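Local coordinates for glucose-6-phosphate isomerase (Chlamydia trachomatis D/UW-3/CX, PDB 6OTU), which catalyses the reversible isomerization of glucose-6-phosphate to fructose-6-phosphate, at residues A[330-335]-A[373-378]; A[59-64]-A[453-458]; A[312-317]-A[480-485]. All coordinates share one frame; numbering follows the deposited sequence.

Contact 1 of 3, residues A[330-335]-A[373-378]; sequences YPTTAV and SPIIWG
The indole of Trp377 carries Ala334 CB over one face, the methyl sitting toward the rim and 4.0 Å from Trp377 CE2; measured to the five-membered ring this is a CH-pi contact 25° off the normal. At the edge, Thr332 OG1 lies close to the ring plane and takes a weak hydrogen bond from Trp377 NE1 at 3.3 Å, while the carbonyl oxygen of Ile375 also lies at the rim, in plane. A chi1 of 66° sets Trp377 CG between its own backbone N and carbonyl carbon. Beside it the backbones run parallel, with Thr332, Thr333 and Ala334 bridged to Ile375, Ile376 and Trp377. Ile375 N donates to Pro331 O, Thr333 N to Ile375 O at 2.9 Å, Trp377 N to Thr333 O, and Val335 N to Trp377 O at 2.9 Å. Such a ladder is what closes a beta-alpha-beta unit: strand 332-337, helix 345-357 and strand 375-377, the last being the outermost strand of the six-stranded mixed sheet in this chain. Thr332 CG2 meets Ile375 CB at 3.8 Å on the sheet face that also bears the indole. On the other face Val335 CG2 touches Ile376 CG2 at 4.0 Å, and Thr333 lies side by side with the Pro374 ring. Past the last backbone bond, Gly378 CA comes 3.5 Å from Val335 O in a CA-H...O contact. Helix 345-357, which carries the probable proton donor Glu355, lies against Val335 and Ile375, and Gln350 bonds to Ile376 O. From the second subunit, its Pro331 and Thr332 pack on their counterparts here, and its Trp377 packs on Ile375.

Contact 2 of 3, residues A[59-64]-A[453-458]; sequences ATERVD and NSPSSI
Thr60 and Ser456 meet through a first torsion of 50° that sets Thr60 OG1 between its own backbone N and carbonyl carbon, from where it donates to Ser456 O at 2.7 Å. The donor stands well above the Ser456 carbonyl plane. Ser456 N answers with a bond to Thr60 O at 2.9 Å, again from above the plane of the carbonyl, and the two bonds together clasp Thr60 to a single residue of the strand. The hydroxyls of both Thr60 and Ser456 are also hydrogen-bonded to Ser434 OG of helix 422-439. In Glu61 the bend at chi2 (-87°) lays CD alongside the Ser456 carbonyl: the side chain crosses the Pro455 ring at about a right angle, with Glu61 OE1 3.5 Å from Pro455 CB, and Glu61 OE2 lies near Ser457 CB. The carboxylate is not bonded to this strand; Glu61 OE1 accepts from Asn324 ND2.

Farther on, Arg62 and Asn453 stack flat on flat, their guanidinium and amide planes 15° apart and Asn453 CG 3.5 Å from Arg62 CZ, over the centre of the guanidinium. With the faces stacked, the polar atoms bond elsewhere: Arg62 NE donates to Ile31 O, Asn453 OD1 accepts from Leu33 N, and Asn453 ND2 donates to Asp32 OD1. One water, accepting from Arg62 NH1 at 2.7 Å and donating to Asn453 O, bridges the pair along a second route. Arg62 is the centre of an inverse gamma turn, with a weak bond from Val63 N to Glu61 O. Away from the annotated sites, this is a loop-to-strand junction in which the connection from strand 54-57 to helix 65-77 is hydrogen-bonded to the first residue of strand 456-461, the neighbour of 54-57 in the mixed sheet.

Contact 3 of 3, residues A[312-317]-A[480-485]; sequences NLPLLS and FAFQGF
Asn312, at the N-cap of helix 313-327, comes obliquely to the Phe482 ring with OD1, 4.3 Å from Phe482 CE2. The same oxygen has a stronger duty within its own helix, accepting from Leu315 N at 3.0 Å, while Asn312 ND2 is taken up by Thr306 O and Ala304 O. Pro314, in the first turn, brings its ring obliquely against the aromatic, Pro314 CG lying 4.2 Å from Phe482 CE2.

Leu315 makes the main contact. Its CG is anti to the backbone N (chi1 -173°), and the side chain crosses Phe482 at about a right angle to set CD1 over one ring face. Leu315 CD1 is 3.6 Å from Phe482 CG and 15° off the ring normal, a close CH-pi contact. Nearer the backbone, Leu315 CB approaches Phe482 CE2 at 3.9 Å, which means that the ring meets both the base and a branch of the leucine. Ser317 packs on Phe475 and Tyr56.

The segments cross at -53° with their axes 8.6 Å apart, and Phe482 spans that distance by lying against Leu315 and Pro314. Leu80 of helix 80-89 touches both Leu315 and Phe482, whereas Leu313 and Leu316 pack on Tyr56 of strand 54-57, placing helix 313-327 between helix 466-487 and that strand.

Overall arrangement
All three contacts are largely buried, but contacts 1 and 3 are centred about 13 Å from the chain's centre and contact 2 about 22 Å, which makes it the peripheral one. Contact 1 is regular strand pairing at one end of the mixed sheet, beside the second subunit; contact 2 reaches strand 456-461 of the same sheet from a loop, through hydroxyls, a flat polar stack and a water; contact 3 is apolar helix packing. Tyr330 CE2 of contact 1 lies 4.0 Å from Pro455 CG of contact 2, and Ile376 CD1 lies 3.7 Å from Phe480 CE1 of contact 3. Contacts 2 and 3 do not touch, yet strand 456-461 leads into helix 466-487.

Contact 1 of 3, residues A[330-335]-A[373-378]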
ATOM      1  N   TYR A 330      -1.694 -19.904   2.184  1.00 36.86           N
ATOM      2  CA  TYR A 330      -1.392 -18.538   2.600  1.00 37.56           C
ATOM      3  C   TYR A 330      -2.305 -17.566   1.854  1.00 38.95           C
ATOM      4  O   TYR A 330      -2.302 -17.558   0.620  1.00 34.34           O
ATOM      5  CB  TYR A 330       0.078 -18.209   2.357  1.00 32.37           C
ATOM      6  CG  TYR A 330       1.057 -19.240   2.918  1.00 28.69           C
ATOM      7  CD1 TYR A 330       0.910 -19.745   4.210  1.00 33.39           C
ATOM      8  CD2 TYR A 330       2.137 -19.712   2.145  1.00 34.34           C
ATOM      9  CE1 TYR A 330       1.811 -20.688   4.724  1.00 34.91           C
ATOM     10  CE2 TYR A 330       3.041 -20.636   2.656  1.00 29.18           C
ATOM     11  CZ  TYR A 330       2.868 -21.120   3.937  1.00 41.92           C
ATOM     12  OH  TYR A 330       3.749 -22.046   4.430  1.00 49.20           O
ATOM     13  N   PRO A 331      -3.092 -16.743   2.553  1.00 28.11           N
ATOM     14  CA  PRO A 331      -4.089 -15.902   1.875  1.00 28.00           C
ATOM     15  C   PRO A 331      -3.559 -14.588   1.301  1.00 33.55           C
ATOM     16  O   PRO A 331      -4.345 -13.851   0.691  1.00 30.32           O
ATOM     17  CB  PRO A 331      -5.119 -15.640   2.987  1.00 28.48           C
ATOM     18  CG  PRO A 331      -4.297 -15.662   4.266  1.00 30.47           C
ATOM     19  CD  PRO A 331      -3.158 -16.639   4.023  1.00 28.14           C
ATOM     20  N   THR A 332      -2.278 -14.248   1.461  1.00 27.75           N
ATOM     21  CA  THR A 332      -1.746 -13.004   0.915  1.00 30.01           C
ATOM     22  C   THR A 332      -0.422 -13.266   0.212  1.00 28.77           C
ATOM     23  O   THR A 332       0.160 -14.343   0.330  1.00 33.82           O
ATOM     24  CB  THR A 332      -1.528 -11.902   1.978  1.00 27.55           C
ATOM     25  OG1 THR A 332      -0.308 -12.138   2.704  1.00 29.37           O
ATOM     26  CG2 THR A 332      -2.704 -11.787   2.943  1.00 27.58           C
ATOM     27  N   THR A 333       0.027 -12.254  -0.543  1.00 33.14           N
ATOM     28  CA  THR A 333       1.353 -12.171  -1.146  1.00 38.08           C
ATOM     29  C   THR A 333       1.828 -10.732  -1.022  1.00 36.49           C
ATOM     30  O   THR A 333       1.112  -9.810  -1.426  1.00 30.57           O
ATOM     31  CB  THR A 333       1.363 -12.568  -2.641  1.00 43.22           C
ATOM     32  OG1 THR A 333       0.812 -13.871  -2.814  1.00 44.63           O
ATOM     33  CG2 THR A 333       2.789 -12.593  -3.168  1.00 51.47           C
ATOM     34  N   ALA A 334       3.039 -10.553  -0.494  1.00 32.69           N
ATOM     35  CA  ALA A 334       3.706  -9.255  -0.428  1.00 27.69           C
ATOM     36  C   ALA A 334       4.684  -9.111  -1.589  1.00 33.61           C
ATOM     37  O   ALA A 334       5.603  -9.932  -1.744  1.00 30.85           O
ATOM     38  CB  ALA A 334       4.455  -9.087   0.892  1.00 27.82           C
ATOM     39  N   VAL A 335       4.516  -8.059  -2.375  1.00 27.73           N
ATOM     40  CA  VAL A 335       5.451  -7.714  -3.440  1.00 36.01           C
ATOM     41  C   VAL A 335       6.380  -6.625  -2.911  1.00 34.21           C
ATOM     42  O   VAL A 335       5.920  -5.547  -2.520  1.00 38.88           O
ATOM     43  CB  VAL A 335       4.711  -7.263  -4.713  1.00 36.86           C
ATOM     44  CG1 VAL A 335       5.673  -7.154  -5.879  1.00 30.90           C
ATOM     45  CG2 VAL A 335       3.557  -8.239  -5.052  1.00 35.55           C
ATOM     46  N   SER A 373      -7.874 -15.166  -5.901  1.00 35.99           N
ATOM     47  CA  SER A 373      -6.823 -14.169  -5.698  1.00 35.49           C
ATOM     48  C   SER A 373      -6.497 -14.019  -4.214  1.00 36.42           C
ATOM     49  O   SER A 373      -7.411 -14.008  -3.383  1.00 28.16           O
ATOM     50  CB  SER A 373      -7.205 -12.799  -6.264  1.00 32.28           C
ATOM     51  OG  SER A 373      -6.115 -11.899  -6.097  1.00 36.61           O
ATOM     52  N   PRO A 374      -5.226 -13.974  -3.847  1.00 33.85           N
ATOM     53  CA  PRO A 374      -4.855 -13.528  -2.502  1.00 34.03           C
ATOM     54  C   PRO A 374      -4.888 -12.005  -2.427  1.00 37.30           C
ATOM     55  O   PRO A 374      -5.021 -11.306  -3.442  1.00 27.63           O
ATOM     56  CB  PRO A 374      -3.433 -14.073  -2.322  1.00 27.78           C
ATOM     57  CG  PRO A 374      -2.881 -14.170  -3.725  1.00 32.81           C
ATOM     58  CD  PRO A 374      -4.064 -14.381  -4.657  1.00 30.02           C
ATOM     59  N   ILE A 375      -4.789 -11.495  -1.190  1.00 30.89           N
ATOM     60  CA  ILE A 375      -4.528 -10.074  -1.001  1.00 27.46           C
ATOM     61  C   ILE A 375      -3.130  -9.779  -1.518  1.00 36.99           C
ATOM     62  O   ILE A 375      -2.162 -10.476  -1.186  1.00 32.40           O
ATOM     63  CB  ILE A 375      -4.667  -9.668   0.473  1.00 38.35           C
ATOM     64  CG1 ILE A 375      -5.951 -10.222   1.093  1.00 27.58           C
ATOM     65  CG2 ILE A 375      -4.636  -8.149   0.616  1.00 32.92           C
ATOM     66  CD1 ILE A 375      -7.175  -9.763   0.425  1.00 27.67           C
ATOM     67  N   ILE A 376      -3.019  -8.777  -2.371  1.00 36.07           N
ATOM     68  CA  ILE A 376      -1.725  -8.344  -2.870  1.00 33.32           C
ATOM     69  C   ILE A 376      -1.424  -7.017  -2.194  1.00 33.64           C
ATOM     70  O   ILE A 376      -2.250  -6.100  -2.222  1.00 31.11           O
ATOM     71  CB  ILE A 376      -1.707  -8.254  -4.403  1.00 36.60           C
ATOM     72  CG1 ILE A 376      -1.910  -9.658  -4.993  1.00 38.33           C
ATOM     73  CG2 ILE A 376      -0.389  -7.660  -4.902  1.00 38.72           C
ATOM     74  CD1 ILE A 376      -2.157  -9.691  -6.506  1.00 38.00           C
ATOM     75  N   TRP A 377      -0.280  -6.949  -1.519  1.00 31.00           N
ATOM     76  CA  TRP A 377       0.116  -5.780  -0.753  1.00 27.42           C
ATOM     77  C   TRP A 377       1.638  -5.735  -0.725  1.00 32.55           C
ATOM     78  O   TRP A 377       2.307  -6.655  -1.191  1.00 35.94           O
ATOM     79  CB  TRP A 377      -0.473  -5.837   0.655  1.00 36.45           C
ATOM     80  CG  TRP A 377       0.072  -6.957   1.461  1.00 34.56           C
ATOM     81  CD1 TRP A 377      -0.125  -8.302   1.257  1.00 37.09           C
ATOM     82  CD2 TRP A 377       0.944  -6.843   2.587  1.00 27.58           C
ATOM     83  NE1 TRP A 377       0.567  -9.031   2.209  1.00 27.51           N
ATOM     84  CE2 TRP A 377       1.224  -8.158   3.038  1.00 27.60           C
ATOM     85  CE3 TRP A 377       1.515  -5.757   3.264  1.00 27.71           C
ATOM     86  CZ2 TRP A 377       2.050  -8.412   4.136  1.00 33.96           C
ATOM     87  CZ3 TRP A 377       2.332  -6.010   4.367  1.00 27.87           C
ATOM     88  CH2 TRP A 377       2.590  -7.329   4.789  1.00 28.41           C
ATOM     89  N   GLY A 378       2.189  -4.670  -0.176  1.00 33.01           N
ATOM     90  CA  GLY A 378       3.633  -4.563  -0.093  1.00 35.55           C
ATOM     91  C   GLY A 378       4.095  -3.124  -0.203  1.00 38.07           C
ATOM     92  O   GLY A 378       3.306  -2.198  -0.385  1.00 36.97           O
TER

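Contact 2 of 3, residues A[59-64]-A[453-458]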
ATOM      1  N   ALA A  59      14.835 -20.881  -4.825  1.00 37.97           N
ATOM      2  CA  ALA A  59      15.336 -21.813  -3.830  1.00 41.80           C
ATOM      3  C   ALA A  59      14.762 -21.523  -2.441  1.00 45.90           C
ATOM      4  O   ALA A  59      14.736 -22.418  -1.588  1.00 34.36           O
ATOM      5  CB  ALA A  59      16.867 -21.771  -3.814  1.00 35.74           C
ATOM      6  N   THR A  60      14.284 -20.307  -2.199  1.00 33.87           N
ATOM      7  CA  THR A  60      13.679 -19.954  -0.917  1.00 38.61           C
ATOM      8  C   THR A  60      12.153 -20.114  -0.910  1.00 34.36           C
ATOM      9  O   THR A  60      11.496 -19.602  -0.004  1.00 42.00           O
ATOM     10  CB  THR A  60      14.072 -18.525  -0.537  1.00 40.22           C
ATOM     11  OG1 THR A  60      13.832 -17.649  -1.647  1.00 38.39           O
ATOM     12  CG2 THR A  60      15.558 -18.457  -0.165  1.00 36.23           C
ATOM     13  N   GLU A  61      11.579 -20.790  -1.907  1.00 34.02           N
ATOM     14  CA  GLU A  61      10.202 -21.277  -1.849  1.00 36.75           C
ATOM     15  C   GLU A  61      10.204 -22.710  -1.336  1.00 38.21           C
ATOM     16  O   GLU A  61      11.170 -23.451  -1.529  1.00 36.77           O
ATOM     17  CB  GLU A  61       9.525 -21.246  -3.223  1.00 39.20           C
ATOM     18  CG  GLU A  61       9.479 -19.888  -3.906  1.00 34.97           C
ATOM     19  CD  GLU A  61       8.282 -19.072  -3.503  1.00 37.40           C
ATOM     20  OE1 GLU A  61       7.475 -19.554  -2.674  1.00 41.87           O
ATOM     21  OE2 GLU A  61       8.158 -17.931  -3.999  1.00 44.28           O
ATOM     22  N   ARG A  62       9.115 -23.098  -0.670  1.00 40.00           N
ATOM     23  CA  ARG A  62       8.995 -24.436  -0.080  1.00 38.44           C
ATOM     24  C   ARG A  62       8.565 -25.441  -1.152  1.00 35.79           C
ATOM     25  O   ARG A  62       7.472 -26.013  -1.125  1.00 36.08           O
ATOM     26  CB  ARG A  62       8.019 -24.420   1.088  1.00 39.20           C
ATOM     27  CG  ARG A  62       8.439 -23.513   2.231  1.00 38.32           C
ATOM     28  CD  ARG A  62       7.624 -23.775   3.495  1.00 33.73           C
ATOM     29  NE  ARG A  62       8.030 -24.994   4.184  1.00 34.30           N
ATOM     30  CZ  ARG A  62       7.475 -25.430   5.310  1.00 34.26           C
ATOM     31  NH1 ARG A  62       6.478 -24.742   5.850  1.00 35.20           N
ATOM     32  NH2 ARG A  62       7.903 -26.550   5.890  1.00 33.28           N
ATOM     33  N   VAL A  63       9.461 -25.656  -2.114  1.00 37.60           N
ATOM     34  CA  VAL A  63       9.214 -26.570  -3.226  1.00 30.34           C
ATOM     35  C   VAL A  63      10.458 -27.423  -3.448  1.00 39.86           C
ATOM     36  O   VAL A  63      11.589 -26.962  -3.249  1.00 42.08           O
ATOM     37  CB  VAL A  63       8.817 -25.810  -4.513  1.00 34.75           C
ATOM     38  CG1 VAL A  63       7.444 -25.161  -4.347  1.00 28.88           C
ATOM     39  CG2 VAL A  63       9.863 -24.760  -4.878  1.00 44.53           C
ATOM     40  N   ASP A  64      10.244 -28.681  -3.826  1.00 42.49           N
ATOM     41  CA  ASP A  64      11.298 -29.602  -4.231  1.00 38.11           C
ATOM     42  C   ASP A  64      10.931 -30.171  -5.599  1.00 42.37           C
ATOM     43  O   ASP A  64       9.898 -29.815  -6.181  1.00 31.56           O
ATOM     44  CB  ASP A  64      11.513 -30.709  -3.184  1.00 39.24           C
ATOM     45  CG  ASP A  64      10.219 -31.465  -2.841  1.00 45.91           C
ATOM     46  OD1 ASP A  64       9.248 -31.377  -3.617  1.00 44.30           O
ATOM     47  OD2 ASP A  64      10.177 -32.168  -1.805  1.00 50.55           O
ATOM     48  N   ASN A 453      11.125 -20.692   7.467  1.00 31.08           N
ATOM     49  CA  ASN A 453      10.189 -21.370   6.565  1.00 30.90           C
ATOM     50  C   ASN A 453       9.154 -20.416   5.986  1.00 40.60           C
ATOM     51  O   ASN A 453       8.059 -20.830   5.610  1.00 40.46           O
ATOM     52  CB  ASN A 453       9.491 -22.552   7.246  1.00 31.06           C
ATOM     53  CG  ASN A 453      10.189 -23.869   6.962  1.00 40.48           C
ATOM     54  OD1 ASN A 453      10.826 -24.026   5.916  1.00 34.61           O
ATOM     55  ND2 ASN A 453      10.093 -24.810   7.891  1.00 31.90           N
ATOM     56  N   SER A 454       9.495 -19.135   5.885  1.00 40.65           N
ATOM     57  CA  SER A 454       8.617 -18.168   5.251  1.00 29.74           C
ATOM     58  C   SER A 454       9.106 -17.991   3.818  1.00 33.32           C
ATOM     59  O   SER A 454      10.250 -17.542   3.611  1.00 36.31           O
ATOM     60  CB  SER A 454       8.628 -16.841   6.016  1.00 29.58           C
ATOM     61  OG  SER A 454       8.180 -15.752   5.242  1.00 43.83           O
ATOM     62  N   PRO A 455       8.318 -18.367   2.810  1.00 33.73           N
ATOM     63  CA  PRO A 455       8.861 -18.511   1.454  1.00 31.79           C
ATOM     64  C   PRO A 455       8.978 -17.189   0.705  1.00 40.14           C
ATOM     65  O   PRO A 455       8.265 -16.218   0.963  1.00 29.12           O
ATOM     66  CB  PRO A 455       7.839 -19.431   0.769  1.00 33.15           C
ATOM     67  CG  PRO A 455       6.569 -19.166   1.491  1.00 32.11           C
ATOM     68  CD  PRO A 455       6.932 -18.868   2.915  1.00 29.39           C
ATOM     69  N   SER A 456       9.888 -17.180  -0.271  1.00 29.64           N
ATOM     70  CA  SER A 456      10.045 -16.004  -1.111  1.00 29.48           C
ATOM     71  C   SER A 456      10.715 -16.388  -2.420  1.00 33.19           C
ATOM     72  O   SER A 456      11.337 -17.452  -2.536  1.00 32.01           O
ATOM     73  CB  SER A 456      10.846 -14.897  -0.402  1.00 34.11           C
ATOM     74  OG  SER A 456      12.122 -15.350   0.016  1.00 35.33           O
ATOM     75  N   SER A 457      10.568 -15.500  -3.409  1.00 29.56           N
ATOM     76  CA  SER A 457      11.308 -15.564  -4.659  1.00 31.86           C
ATOM     77  C   SER A 457      11.985 -14.221  -4.922  1.00 33.64           C
ATOM     78  O   SER A 457      11.665 -13.195  -4.310  1.00 34.88           O
ATOM     79  CB  SER A 457      10.405 -15.948  -5.848  1.00 29.72           C
ATOM     80  OG  SER A 457       9.515 -14.899  -6.191  1.00 39.91           O
ATOM     81  N   ILE A 458      12.927 -14.247  -5.860  1.00 32.38           N
ATOM     82  CA  ILE A 458      13.805 -13.126  -6.170  1.00 33.04           C
ATOM     83  C   ILE A 458      13.833 -12.973  -7.682  1.00 41.34           C
ATOM     84  O   ILE A 458      14.246 -13.896  -8.392  1.00 30.64           O
ATOM     85  CB  ILE A 458      15.240 -13.337  -5.643  1.00 30.70           C
ATOM     86  CG1 ILE A 458      15.259 -13.660  -4.146  1.00 38.02           C
ATOM     87  CG2 ILE A 458      16.093 -12.119  -5.944  1.00 30.86           C
ATOM     88  CD1 ILE A 458      16.673 -13.932  -3.584  1.00 31.24           C
TER
HETATM   89  O   HOH W   1       5.722 -22.179   6.037  1.00 31.85           O

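Contact 3 of 3, residues A[312-317]-A[480-485]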
ATOM      1  N   ASN A 312       9.794 -20.725 -18.000  1.00 34.16           N
ATOM      2  CA  ASN A 312       8.777 -19.726 -18.352  1.00 36.15           C
ATOM      3  C   ASN A 312       8.515 -18.844 -17.125  1.00 40.09           C
ATOM      4  O   ASN A 312       7.942 -19.309 -16.134  1.00 38.03           O
ATOM      5  CB  ASN A 312       7.495 -20.431 -18.832  1.00 32.41           C
ATOM      6  CG  ASN A 312       6.387 -19.464 -19.286  1.00 33.73           C
ATOM      7  OD1 ASN A 312       6.199 -18.394 -18.702  1.00 35.98           O
ATOM      8  ND2 ASN A 312       5.603 -19.882 -20.294  1.00 32.38           N
ATOM      9  N   LEU A 313       8.924 -17.569 -17.187  1.00 33.96           N
ATOM     10  CA  LEU A 313       8.856 -16.713 -16.001  1.00 39.03           C
ATOM     11  C   LEU A 313       7.426 -16.530 -15.493  1.00 38.82           C
ATOM     12  O   LEU A 313       7.145 -16.928 -14.351  1.00 36.82           O
ATOM     13  CB  LEU A 313       9.570 -15.387 -16.290  1.00 39.23           C
ATOM     14  CG  LEU A 313      11.093 -15.496 -16.474  1.00 34.51           C
ATOM     15  CD1 LEU A 313      11.635 -14.279 -17.163  1.00 31.27           C
ATOM     16  CD2 LEU A 313      11.803 -15.719 -15.128  1.00 31.21           C
ATOM     17  N   PRO A 314       6.472 -16.001 -16.275  1.00 36.71           N
ATOM     18  CA  PRO A 314       5.127 -15.812 -15.712  1.00 37.40           C
ATOM     19  C   PRO A 314       4.418 -17.112 -15.359  1.00 30.24           C
ATOM     20  O   PRO A 314       3.648 -17.134 -14.391  1.00 41.40           O
ATOM     21  CB  PRO A 314       4.393 -15.030 -16.809  1.00 30.09           C
ATOM     22  CG  PRO A 314       5.108 -15.338 -18.049  1.00 30.52           C
ATOM     23  CD  PRO A 314       6.539 -15.543 -17.677  1.00 30.66           C
ATOM     24  N   LEU A 315       4.686 -18.200 -16.078  1.00 33.89           N
ATOM     25  CA  LEU A 315       4.050 -19.473 -15.762  1.00 35.10           C
ATOM     26  C   LEU A 315       4.586 -20.057 -14.458  1.00 39.25           C
ATOM     27  O   LEU A 315       3.821 -20.605 -13.659  1.00 40.37           O
ATOM     28  CB  LEU A 315       4.256 -20.464 -16.913  1.00 31.50           C
ATOM     29  CG  LEU A 315       3.470 -21.764 -16.732  1.00 31.80           C
ATOM     30  CD1 LEU A 315       1.996 -21.431 -16.494  1.00 31.53           C
ATOM     31  CD2 LEU A 315       3.636 -22.682 -17.935  1.00 32.45           C
ATOM     32  N   LEU A 316       5.899 -19.968 -14.234  1.00 30.95           N
ATOM     33  CA  LEU A 316       6.470 -20.430 -12.972  1.00 30.92           C
ATOM     34  C   LEU A 316       5.955 -19.595 -11.808  1.00 34.31           C
ATOM     35  O   LEU A 316       5.521 -20.132 -10.784  1.00 37.50           O
ATOM     36  CB  LEU A 316       8.000 -20.371 -13.037  1.00 31.17           C
ATOM     37  CG  LEU A 316       8.864 -20.892 -11.887  1.00 35.39           C
ATOM     38  CD1 LEU A 316       8.381 -22.249 -11.386  1.00 34.75           C
ATOM     39  CD2 LEU A 316      10.322 -20.998 -12.340  1.00 40.08           C
ATOM     40  N   SER A 317       5.992 -18.272 -11.952  1.00 30.08           N
ATOM     41  CA  SER A 317       5.539 -17.413 -10.871  1.00 37.30           C
ATOM     42  C   SER A 317       4.064 -17.668 -10.556  1.00 30.82           C
ATOM     43  O   SER A 317       3.681 -17.753  -9.386  1.00 32.15           O
ATOM     44  CB  SER A 317       5.800 -15.956 -11.233  1.00 31.45           C
ATOM     45  OG  SER A 317       4.944 -15.104 -10.501  1.00 38.18           O
ATOM     46  N   PHE A 480      -0.964 -13.305 -13.650  1.00 36.99           N
ATOM     47  CA  PHE A 480      -2.344 -13.316 -13.173  1.00 35.70           C
ATOM     48  C   PHE A 480      -3.257 -14.043 -14.155  1.00 39.01           C
ATOM     49  O   PHE A 480      -4.173 -14.764 -13.741  1.00 35.94           O
ATOM     50  CB  PHE A 480      -2.810 -11.881 -12.925  1.00 29.00           C
ATOM     51  CG  PHE A 480      -1.988 -11.159 -11.883  1.00 30.02           C
ATOM     52  CD1 PHE A 480      -1.656 -11.782 -10.690  1.00 33.12           C
ATOM     53  CD2 PHE A 480      -1.543  -9.866 -12.097  1.00 33.60           C
ATOM     54  CE1 PHE A 480      -0.886 -11.122  -9.724  1.00 37.39           C
ATOM     55  CE2 PHE A 480      -0.777  -9.201 -11.130  1.00 35.78           C
ATOM     56  CZ  PHE A 480      -0.453  -9.825  -9.953  1.00 30.97           C
ATOM     57  N   ALA A 481      -3.004 -13.881 -15.459  1.00 29.89           N
ATOM     58  CA  ALA A 481      -3.758 -14.619 -16.470  1.00 31.17           C
ATOM     59  C   ALA A 481      -3.572 -16.123 -16.315  1.00 30.63           C
ATOM     60  O   ALA A 481      -4.536 -16.892 -16.416  1.00 33.43           O
ATOM     61  CB  ALA A 481      -3.337 -14.172 -17.877  1.00 32.34           C
ATOM     62  N   PHE A 482      -2.329 -16.566 -16.092  1.00 31.55           N
ATOM     63  CA  PHE A 482      -2.092 -17.992 -15.922  1.00 36.43           C
ATOM     64  C   PHE A 482      -2.800 -18.504 -14.671  1.00 38.66           C
ATOM     65  O   PHE A 482      -3.375 -19.598 -14.682  1.00 36.95           O
ATOM     66  CB  PHE A 482      -0.591 -18.288 -15.870  1.00 31.20           C
ATOM     67  CG  PHE A 482       0.073 -18.441 -17.233  1.00 38.56           C
ATOM     68  CD1 PHE A 482      -0.462 -19.281 -18.201  1.00 36.89           C
ATOM     69  CD2 PHE A 482       1.258 -17.763 -17.525  1.00 31.66           C
ATOM     70  CE1 PHE A 482       0.152 -19.435 -19.440  1.00 32.64           C
ATOM     71  CE2 PHE A 482       1.879 -17.914 -18.766  1.00 43.64           C
ATOM     72  CZ  PHE A 482       1.327 -18.752 -19.720  1.00 42.32           C
ATOM     73  N   GLN A 483      -2.801 -17.713 -13.593  1.00 30.49           N
ATOM     74  CA  GLN A 483      -3.512 -18.145 -12.389  1.00 35.17           C
ATOM     75  C   GLN A 483      -5.015 -18.243 -12.652  1.00 36.29           C
ATOM     76  O   GLN A 483      -5.660 -19.219 -12.251  1.00 31.01           O
ATOM     77  CB  GLN A 483      -3.208 -17.204 -11.217  1.00 29.96           C
ATOM     78  CG  GLN A 483      -1.730 -17.166 -10.839  1.00 29.85           C
ATOM     79  CD  GLN A 483      -1.429 -16.505  -9.501  1.00 45.74           C
ATOM     80  OE1 GLN A 483      -0.538 -16.952  -8.768  1.00 44.28           O
ATOM     81  NE2 GLN A 483      -2.149 -15.439  -9.179  1.00 29.15           N
ATOM     82  N   GLY A 484      -5.585 -17.257 -13.347  1.00 30.54           N
ATOM     83  CA  GLY A 484      -6.990 -17.349 -13.713  1.00 30.86           C
ATOM     84  C   GLY A 484      -7.290 -18.547 -14.601  1.00 39.18           C
ATOM     85  O   GLY A 484      -8.306 -19.225 -14.413  1.00 36.47           O
ATOM     86  N   PHE A 485      -6.415 -18.819 -15.592  1.00 36.31           N
ATOM     87  CA  PHE A 485      -6.603 -19.978 -16.472  1.00 32.18           C
ATOM     88  C   PHE A 485      -6.563 -21.274 -15.681  1.00 35.24           C
ATOM     89  O   PHE A 485      -7.292 -22.229 -15.988  1.00 34.59           O
ATOM     90  CB  PHE A 485      -5.519 -20.026 -17.556  1.00 32.30           C
ATOM     91  CG  PHE A 485      -5.579 -18.898 -18.539  1.00 37.50           C
ATOM     92  CD1 PHE A 485      -6.786 -18.320 -18.883  1.00 33.08           C
ATOM     93  CD2 PHE A 485      -4.418 -18.428 -19.138  1.00 38.42           C
ATOM     94  CE1 PHE A 485      -6.840 -17.289 -19.795  1.00 33.00           C
ATOM     95  CE2 PHE A 485      -4.463 -17.392 -20.050  1.00 35.13           C
ATOM     96  CZ  PHE A 485      -5.678 -16.820 -20.383  1.00 33.09           C
TER